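ActII protein (Streptomyces coelicolor, PDB 2OPT) probably acts as a TetR-family transcriptional repressor that binds regulatory DNA, and also binds actinorhodin and its biosynthetic precursor (S)-DNPA. Local coordinates at residues G124-E129 with A210-G215; R88-H93 with T140-E145; R103-P108 with V112-T117. All coordinates share one frame; numbering follows the deposited sequence. Where two conformers were deposited one is given.

Contact 1: residues G124-E129 with A210-G215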
loop_
_atom_site.group_PDB
_atom_site.type_symbol
_atom_site.label_atom_id
_atom_site.label_comp_id
_atom_site.label_asym_id
_atom_site.label_seq_id
_atom_site.Cartn_x
_atom_site.Cartn_y
_atom_site.Cartn_z
ATOM N N GLY A 124 -23.212 -3.095 -8.867
ATOM C CA GLY A 124 -23.690 -2.789 -7.534
ATOM C C GLY A 124 -24.189 -1.372 -7.348
ATOM O O GLY A 124 -24.416 -0.934 -6.218
ATOM N N GLY A 125 -24.355 -0.645 -8.449
ATOM C CA GLY A 125 -24.879 0.695 -8.417
ATOM C C GLY A 125 -23.896 1.775 -8.070
ATOM O O GLY A 125 -24.304 2.903 -7.826
ATOM N N LEU A 126 -22.595 1.461 -8.054
ATOM C CA LEU A 126 -21.558 2.477 -7.826
ATOM C C LEU A 126 -21.418 3.441 -9.037
ATOM O O LEU A 126 -21.215 2.972 -10.182
ATOM C CB LEU A 126 -20.198 1.773 -7.552
ATOM C CG LEU A 126 -19.897 1.218 -6.157
ATOM C CD1 LEU A 126 -20.982 0.290 -5.676
ATOM C CD2 LEU A 126 -18.557 0.487 -6.113
ATOM N N HIS A 127 -21.486 4.746 -8.796
ATOM C CA HIS A 127 -21.298 5.746 -9.847
ATOM C C HIS A 127 -19.874 5.677 -10.340
ATOM O O HIS A 127 -19.014 5.071 -9.674
ATOM C CB HIS A 127 -21.665 7.193 -9.391
ATOM C CG HIS A 127 -20.856 7.710 -8.233
ATOM N ND1 HIS A 127 -21.239 7.536 -6.917
ATOM C CD2 HIS A 127 -19.714 8.440 -8.194
ATOM C CE1 HIS A 127 -20.354 8.108 -6.118
ATOM N NE2 HIS A 127 -19.422 8.667 -6.867
ATOM N N ASP A 128 -19.625 6.263 -11.512
ATOM C CA ASP A 128 -18.384 6.051 -12.266
ATOM C C ASP A 128 -17.115 6.249 -11.418
ATOM O O ASP A 128 -16.237 5.417 -11.467
ATOM C CB ASP A 128 -18.323 7.006 -13.471
ATOM C CG ASP A 128 -19.361 6.693 -14.552
ATOM O OD1 ASP A 128 -20.110 5.705 -14.425
ATOM O OD2 ASP A 128 -19.404 7.441 -15.551
ATOM N N GLU A 129 -17.000 7.370 -10.691
ATOM C CA GLU A 129 -15.773 7.655 -9.929
ATOM C C GLU A 129 -15.575 6.689 -8.789
ATOM O O GLU A 129 -14.453 6.365 -8.458
ATOM C CB GLU A 129 -15.744 9.064 -9.343
ATOM C CG GLU A 129 -15.300 10.143 -10.365
ATOM C CD GLU A 129 -14.971 11.497 -9.708
ATOM O OE1 GLU A 129 -15.183 11.651 -8.457
ATOM O OE2 GLU A 129 -14.501 12.402 -10.468
ATOM N N ALA A 210 -18.294 -2.044 2.983
ATOM C CA ALA A 210 -19.307 -1.226 3.636
ATOM C C ALA A 210 -19.201 0.250 3.182
ATOM O O ALA A 210 -20.200 0.914 2.963
ATOM C CB ALA A 210 -19.180 -1.295 5.202
ATOM N N GLY A 211 -17.994 0.760 3.046
ATOM C CA GLY A 211 -17.819 2.201 2.728
ATOM C C GLY A 211 -18.201 2.445 1.293
ATOM O O GLY A 211 -18.717 3.486 0.970
ATOM N N LEU A 212 -17.929 1.482 0.415
ATOM C CA LEU A 212 -18.388 1.544 -0.984
ATOM C C LEU A 212 -19.919 1.534 -1.114
ATOM O O LEU A 212 -20.496 2.403 -1.793
ATOM C CB LEU A 212 -17.783 0.385 -1.816
ATOM C CG LEU A 212 -16.279 0.490 -2.142
ATOM C CD1 LEU A 212 -15.785 -0.843 -2.793
ATOM C CD2 LEU A 212 -15.950 1.661 -3.041
ATOM N N LEU A 213 -20.575 0.588 -0.424
ATOM C CA LEU A 213 -22.018 0.567 -0.387
ATOM C C LEU A 213 -22.562 1.848 0.222
ATOM O O LEU A 213 -23.580 2.364 -0.229
ATOM C CB LEU A 213 -22.508 -0.609 0.429
ATOM C CG LEU A 213 -22.354 -1.946 -0.281
ATOM C CD1 LEU A 213 -22.617 -3.078 0.671
ATOM C CD2 LEU A 213 -23.291 -1.995 -1.528
ATOM N N ALA A 214 -21.894 2.369 1.248
ATOM C CA ALA A 214 -22.363 3.599 1.888
ATOM C C ALA A 214 -22.341 4.737 0.901
ATOM O O ALA A 214 -23.255 5.534 0.867
ATOM C CB ALA A 214 -21.527 3.951 3.110
ATOM N N GLY A 215 -21.281 4.812 0.111
ATOM C CA GLY A 215 -21.116 5.832 -0.906
ATOM C C GLY A 215 -22.086 5.679 -2.074
ATOM O O GLY A 215 -22.460 6.678 -2.683
#
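The turn joining helix 108-123 to helix 128-150 rests on the C-terminal helix, 197-219, chiefly through Leu-126 against Leu-212. The closest pair of backbone positions is Leu-126 CA to Leu-212 CA, 7.6 Å apart, a spacing that the two leucine side chains bridge. One methyl from each leucine makes the join: Leu-126 CD2 stands 4.2 Å from Leu-212 CD2, a van der Waals approach between branches whose side chains cross at about a right angle. Leu-126 does not aim its CB straight at the helix. Its CG lies beside the backbone N and anti to the carbonyl carbon (chi1 -81°), and from there the branched end swings across to the other segment. Both leucines are buried, and each has further apolar neighbours: Leu-126 also meets Trp-75 of helix 75-92 and Ala-216, while Leu-212 leans on Leu-130 and Leu-138.

A second, looser touch is made by His-127, the N-cap residue of helix 128-150. It presents the edge of its imidazole to the backbone of Gly-215, with CE1 4.3 Å from Gly-215 O and the oxygen near the ring plane. At that length it is an edge approach of ordinary packing and gives no evidence of a polar bond.

The adjoining residues reach the second subunit: Glu-129 OE1 forms a salt bridge with Arg-199 NE of that subunit, and Ala-210 packs on Ala-214 of the same neighbour. Together these contacts place the turn beside the pairing of helices 128-150 and 197-219 with their counterparts, the four-helix bundle by which TetR-family repressors typically dimerise.

Contact 2: residues R88-H93 with T140-E145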
loop_
_atom_site.group_PDB
_atom_site.type_symbol
_atom_site.label_atom_id
_atom_site.label_comp_id
_atom_site.label_asym_id
_atom_site.label_seq_id
_atom_site.Cartn_x
_atom_site.Cartn_y
_atom_site.Cartn_z
ATOM N N ARG A 88 -5.032 -14.944 -2.843
ATOM C CA ARG A 88 -4.616 -16.337 -3.028
ATOM C C ARG A 88 -3.423 -16.388 -3.978
ATOM O O ARG A 88 -2.427 -17.067 -3.734
ATOM C CB ARG A 88 -5.814 -17.082 -3.614
ATOM C CG ARG A 88 -5.725 -18.609 -3.743
ATOM C CD ARG A 88 -7.111 -19.126 -4.043
ATOM N NE ARG A 88 -7.985 -18.881 -2.912
ATOM C CZ ARG A 88 -9.198 -18.344 -2.984
ATOM N NH1 ARG A 88 -9.884 -18.154 -1.856
ATOM N NH2 ARG A 88 -9.742 -18.072 -4.167
ATOM N N MET A 89 -3.539 -15.629 -5.072
ATOM C CA MET A 89 -2.546 -15.619 -6.151
ATOM C C MET A 89 -1.206 -15.134 -5.629
ATOM O O MET A 89 -0.214 -15.764 -5.827
ATOM C CB MET A 89 -3.033 -14.715 -7.301
ATOM C CG MET A 89 -2.019 -14.549 -8.438
ATOM S SD MET A 89 -2.323 -13.055 -9.394
ATOM C CE MET A 89 -1.779 -11.744 -8.297
ATOM N N PHE A 90 -1.201 -13.973 -4.962
ATOM C CA PHE A 90 0.002 -13.438 -4.281
ATOM C C PHE A 90 0.629 -14.443 -3.304
ATOM O O PHE A 90 1.833 -14.644 -3.311
ATOM C CB PHE A 90 -0.357 -12.171 -3.539
ATOM C CG PHE A 90 -0.529 -10.965 -4.461
ATOM C CD1 PHE A 90 0.441 -10.655 -5.397
ATOM C CD2 PHE A 90 -1.665 -10.170 -4.392
ATOM C CE1 PHE A 90 0.283 -9.522 -6.254
ATOM C CE2 PHE A 90 -1.823 -9.064 -5.243
ATOM C CZ PHE A 90 -0.856 -8.763 -6.161
ATOM N N LEU A 91 -0.198 -15.104 -2.514
ATOM C CA LEU A 91 0.273 -16.095 -1.529
ATOM C C LEU A 91 0.895 -17.311 -2.190
ATOM O O LEU A 91 1.739 -18.005 -1.584
ATOM C CB LEU A 91 -0.841 -16.509 -0.547
ATOM C CG LEU A 91 -1.319 -15.396 0.412
ATOM C CD1 LEU A 91 -2.292 -15.900 1.448
ATOM C CD2 LEU A 91 -0.175 -14.705 1.090
ATOM N N ALA A 92 0.500 -17.568 -3.430
ATOM C CA ALA A 92 1.015 -18.686 -4.205
ATOM C C ALA A 92 2.394 -18.354 -4.813
ATOM O O ALA A 92 3.173 -19.252 -5.106
ATOM C CB ALA A 92 0.029 -19.028 -5.299
ATOM N N HIS A 93 2.689 -17.065 -4.983
ATOM C CA HIS A 93 3.817 -16.619 -5.807
ATOM C C HIS A 93 4.748 -15.680 -5.086
ATOM O O HIS A 93 4.477 -14.454 -4.964
ATOM C CB HIS A 93 3.362 -16.019 -7.171
ATOM C CG HIS A 93 2.582 -16.992 -8.014
ATOM N ND1 HIS A 93 3.173 -18.064 -8.638
ATOM C CD2 HIS A 93 1.257 -17.089 -8.281
ATOM C CE1 HIS A 93 2.260 -18.769 -9.272
ATOM N NE2 HIS A 93 1.089 -18.208 -9.065
ATOM N N THR A 140 -5.176 -2.085 -4.351
ATOM C CA THR A 140 -4.138 -1.511 -3.518
ATOM C C THR A 140 -4.083 -2.132 -2.128
ATOM O O THR A 140 -3.022 -2.462 -1.639
ATOM C CB THR A 140 -4.321 0.032 -3.492
ATOM O OG1 THR A 140 -3.971 0.513 -4.792
ATOM C CG2 THR A 140 -3.417 0.709 -2.475
ATOM N N PHE A 141 -5.239 -2.376 -1.538
ATOM C CA PHE A 141 -5.308 -2.889 -0.209
ATOM C C PHE A 141 -4.880 -4.354 -0.213
ATOM O O PHE A 141 -4.110 -4.788 0.633
ATOM C CB PHE A 141 -6.773 -2.777 0.240
ATOM C CG PHE A 141 -7.143 -3.741 1.336
ATOM C CD1 PHE A 141 -6.730 -3.509 2.653
ATOM C CD2 PHE A 141 -7.875 -4.899 1.051
ATOM C CE1 PHE A 141 -7.034 -4.458 3.685
ATOM C CE2 PHE A 141 -8.188 -5.804 2.060
ATOM C CZ PHE A 141 -7.737 -5.587 3.375
ATOM N N VAL A 142 -5.416 -5.133 -1.156
ATOM C CA VAL A 142 -5.058 -6.547 -1.259
ATOM C C VAL A 142 -3.530 -6.714 -1.488
ATOM O O VAL A 142 -2.872 -7.555 -0.845
ATOM C CB VAL A 142 -5.806 -7.239 -2.395
ATOM C CG1 VAL A 142 -5.237 -8.599 -2.623
ATOM C CG2 VAL A 142 -7.299 -7.310 -2.106
ATOM N N THR A 143 -2.976 -5.901 -2.377
ATOM C CA THR A 143 -1.570 -5.981 -2.707
ATOM C C THR A 143 -0.677 -5.608 -1.515
ATOM O O THR A 143 0.306 -6.315 -1.255
ATOM C CB THR A 143 -1.246 -5.105 -3.953
ATOM O OG1 THR A 143 -2.122 -5.510 -5.015
ATOM C CG2 THR A 143 0.249 -5.295 -4.403
ATOM N N ALA A 144 -1.010 -4.519 -0.800
ATOM C CA ALA A 144 -0.285 -4.125 0.432
ATOM C C ALA A 144 -0.316 -5.205 1.491
ATOM O O ALA A 144 0.709 -5.529 2.097
ATOM C CB ALA A 144 -0.864 -2.809 1.021
ATOM N N GLU A 145 -1.502 -5.731 1.773
ATOM C CA GLU A 145 -1.605 -6.834 2.739
ATOM C C GLU A 145 -0.693 -7.999 2.352
ATOM O O GLU A 145 0.025 -8.526 3.177
ATOM C CB GLU A 145 -3.038 -7.327 2.872
ATOM C CG GLU A 145 -3.971 -6.409 3.667
ATOM C CD GLU A 145 -3.550 -6.238 5.135
ATOM O OE1 GLU A 145 -3.119 -7.238 5.756
ATOM O OE2 GLU A 145 -3.641 -5.108 5.665
#
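This is a buried helix-to-helix contact close to the centre of the chain, in which Phe-90 near the end of helix 75-92 is set against Thr-143 and Val-142 of helix 128-150. Phe-90 CA and Thr-143 CA are the nearest pair of backbone positions, at 7.8 Å, and the phenyl ring spans that interval. Its CB points toward the other helix, and CG lies beside the backbone N, anti to the carbonyl carbon (chi1 -76°).

The far corner of the ring does most of the touching. Phe-90 CE2 is 3.6 Å from Thr-143 OG1, and Phe-90 CZ is 4.0 Å from Thr-143 CG2. The hydroxyl approaches obliquely, over neither a clean face nor an edge. It is not left to the ring for a partner: Thr-143 OG1 hydrogen-bonds to Ser-139 O, one turn back in its own helix, which fixes the rotation of the side chain and satisfies its polar atom. Val-142 meets the ring differently, with CG1 at the edge near the ring plane, 4.3 Å from Phe-90 CD2.

Both helices belong to the all-helical C-terminal domain of the TetR fold, and the ring wedges into a three-way junction, since Leu-96, Ala-97 and Ala-100 of helix 96-100 also touch Phe-90. Cutting the ring back to an alanine methyl would probably open a gap between helices 75-92, 96-100 and 128-150 and leave Thr-143 CG2 and Val-142 CG1 without their aromatic neighbour.

Val-142 turns further to Cys-83 and Leu-86 of helix 75-92, extending the apolar seam. Just past the helix end, His-93 hydrogen-bonds through ND1 to Asp-20 OD1 of helix 8-22 and, through NE2, to Glu-64 OE2, just after helix 50-61.

Contact 3: residues R103-P108 with V112-T117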
loop_
_atom_site.group_PDB
_atom_site.type_symbol
_atom_site.label_atom_id
_atom_site.label_comp_id
_atom_site.label_asym_id
_atom_site.label_seq_id
_atom_site.Cartn_x
_atom_site.Cartn_y
_atom_site.Cartn_z
ATOM N N ARG A 103 3.202 -1.650 -10.890
ATOM C CA ARG A 103 2.744 -1.994 -12.239
ATOM C C ARG A 103 1.220 -1.863 -12.409
ATOM O O ARG A 103 0.466 -2.027 -11.445
ATOM C CB ARG A 103 3.202 -3.416 -12.587
ATOM C CG ARG A 103 4.716 -3.527 -12.807
ATOM C CD ARG A 103 5.139 -4.952 -13.218
ATOM N NE ARG A 103 6.391 -4.871 -13.987
ATOM C CZ ARG A 103 7.611 -4.733 -13.460
ATOM N NH1 ARG A 103 7.786 -4.721 -12.137
ATOM N NH2 ARG A 103 8.662 -4.640 -14.260
ATOM N N VAL A 104 0.781 -1.546 -13.631
ATOM C CA VAL A 104 -0.649 -1.476 -13.963
ATOM C C VAL A 104 -0.992 -2.779 -14.695
ATOM O O VAL A 104 -0.348 -3.113 -15.669
ATOM C CB VAL A 104 -0.987 -0.203 -14.839
ATOM C CG1 VAL A 104 -2.396 -0.276 -15.428
ATOM C CG2 VAL A 104 -0.783 1.112 -14.029
ATOM N N PRO A 105 -1.957 -3.553 -14.173
ATOM C CA PRO A 105 -2.251 -4.834 -14.792
ATOM C C PRO A 105 -3.064 -4.628 -16.071
ATOM O O PRO A 105 -4.264 -4.871 -16.096
ATOM C CB PRO A 105 -3.032 -5.603 -13.706
ATOM C CG PRO A 105 -3.580 -4.567 -12.764
ATOM C CD PRO A 105 -2.804 -3.271 -12.982
ATOM N N LEU A 106 -2.394 -4.167 -17.120
ATOM C CA LEU A 106 -3.021 -3.999 -18.423
ATOM C C LEU A 106 -2.329 -4.813 -19.539
ATOM O O LEU A 106 -2.239 -4.358 -20.684
ATOM C CB LEU A 106 -3.087 -2.521 -18.796
ATOM C CG LEU A 106 -4.404 -1.750 -18.624
ATOM C CD1 LEU A 106 -5.539 -2.479 -17.865
ATOM C CD2 LEU A 106 -4.105 -0.430 -17.967
ATOM N N GLY A 107 -1.808 -5.990 -19.209
ATOM C CA GLY A 107 -1.597 -6.970 -20.243
ATOM C C GLY A 107 -2.931 -7.705 -20.447
ATOM O O GLY A 107 -3.936 -7.356 -19.846
ATOM N N PRO A 108 -2.920 -8.766 -21.259
ATOM C CA PRO A 108 -4.081 -9.574 -21.616
ATOM C C PRO A 108 -4.895 -9.987 -20.429
ATOM O O PRO A 108 -6.061 -9.669 -20.355
ATOM C CB PRO A 108 -3.464 -10.809 -22.252
ATOM C CG PRO A 108 -2.088 -10.373 -22.725
ATOM C CD PRO A 108 -1.668 -9.233 -21.903
ATOM N N VAL A 112 -8.608 -8.012 -19.101
ATOM C CA VAL A 112 -9.852 -8.765 -18.951
ATOM C C VAL A 112 -10.292 -8.717 -17.478
ATOM O O VAL A 112 -11.465 -8.477 -17.163
ATOM C CB VAL A 112 -9.664 -10.256 -19.430
ATOM C CG1 VAL A 112 -10.882 -11.116 -19.099
ATOM C CG2 VAL A 112 -9.343 -10.286 -20.934
ATOM N N GLY A 113 -9.337 -8.867 -16.562
ATOM C CA GLY A 113 -9.646 -8.895 -15.136
ATOM C C GLY A 113 -10.228 -7.563 -14.706
ATOM O O GLY A 113 -11.129 -7.513 -13.898
ATOM N N MET A 114 -9.695 -6.485 -15.246
ATOM C CA MET A 114 -10.132 -5.166 -14.891
ATOM C C MET A 114 -11.530 -4.893 -15.466
ATOM O O MET A 114 -12.394 -4.312 -14.806
ATOM C CB MET A 114 -9.136 -4.106 -15.378
ATOM C CG MET A 114 -9.365 -2.776 -14.605
ATOM S SD MET A 114 -8.200 -1.444 -15.005
ATOM C CE MET A 114 -6.623 -2.295 -14.882
ATOM N N GLU A 115 -11.752 -5.289 -16.703
ATOM C CA GLU A 115 -13.089 -5.195 -17.279
ATOM C C GLU A 115 -14.135 -5.896 -16.419
ATOM O O GLU A 115 -15.195 -5.369 -16.163
ATOM C CB GLU A 115 -13.061 -5.748 -18.696
ATOM C CG GLU A 115 -14.401 -5.696 -19.483
ATOM C CD GLU A 115 -14.972 -4.334 -19.667
ATOM O OE1 GLU A 115 -14.238 -3.334 -19.769
ATOM O OE2 GLU A 115 -16.215 -4.267 -19.770
ATOM N N ARG A 116 -13.887 -7.149 -16.062
ATOM C CA ARG A 116 -14.792 -7.893 -15.248
ATOM C C ARG A 116 -14.963 -7.271 -13.867
ATOM O O ARG A 116 -16.091 -7.188 -13.361
ATOM C CB ARG A 116 -14.273 -9.343 -15.158
ATOM C CG ARG A 116 -14.313 -10.035 -16.563
ATOM C CD ARG A 116 -13.797 -11.469 -16.496
ATOM N NE ARG A 116 -14.704 -12.267 -15.681
ATOM C CZ ARG A 116 -15.861 -12.779 -16.106
ATOM N NH1 ARG A 116 -16.299 -12.559 -17.366
ATOM N NH2 ARG A 116 -16.611 -13.506 -15.249
ATOM N N THR A 117 -13.863 -6.806 -13.265
ATOM C CA THR A 117 -13.924 -6.121 -11.978
ATOM C C THR A 117 -14.846 -4.907 -12.065
ATOM O O THR A 117 -15.776 -4.735 -11.265
ATOM C CB THR A 117 -12.509 -5.657 -11.535
ATOM O OG1 THR A 117 -11.678 -6.803 -11.268
ATOM C CG2 THR A 117 -12.572 -4.789 -10.242
#
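Pro-108 and Val-112 supply the hydrogen bond that joins the two segments: Val-112 N reaches Pro-108 O at 3.3 Å, long but nearly straight, with an N-H...O angle of 174°. This is a first-turn bond of helix 108-123, whose N-cap position is held by Gly-107. Val-112 CG2 also rests on the accepting oxygen, 3.4 Å from Pro-108 O. A turn further on, Gly-113 O takes two donors from opposite faces of its plane, Thr-117 N and Thr-117 OG1. The hydroxyl bond is 2.8 Å long and arrives above the carbonyl plane. Upstream, Leu-106 N to Val-104 O, 2.7 Å, closes an inverse gamma turn centred on Pro-105.

Van der Waals contact comes from Met-114, the most extensively covered residue here. Its CG is anti to the backbone N (chi1 -161°), and the chain runs outward before bending at chi3 (-49°), which lays CE on the loop. That methyl touches a backbone carbonyl oxygen, 3.7 Å from Pro-105 O, and has an apolar partner in Pro-105 CG at 4.3 Å. Leu-106 lies beside the methionine end, its exact placement doubtful.

Salt bridges run outward from both segments: Arg-103 NE to Asp-55 OD1 of helix 50-61, and Arg-116 NH1 to Glu-69 OE1. Leu-106 and Met-114 also pack on Leu-170 and Leu-185 of the second subunit, respectively. Topologically, this is a loop folding back over the first turns of the helix it leads into, between helices 96-100 and 108-123 of a TetR-like all-helical fold.

How the contacts relate
All three contacts fall within the TetR-like C-terminal domain but never touch one another. Helix 128-150 serves contacts 1 and 2, the first at its N-terminal start and the second further along, with centres 23 Å apart and nearest atoms about 10 Å apart. Contact 3 is nested in the loop that contact 2 closes; their centres lie 15 Å apart and their nearest atoms about 8 Å. Contacts 1 and 3 follow in series, 20 Å between centres, linked by helix 108-123 running from one toward the other. Contact 2 is nearest the chain's centre, and each contact has residues reaching the second subunit. This ligand-free form does not by itself relate them to the ligand site.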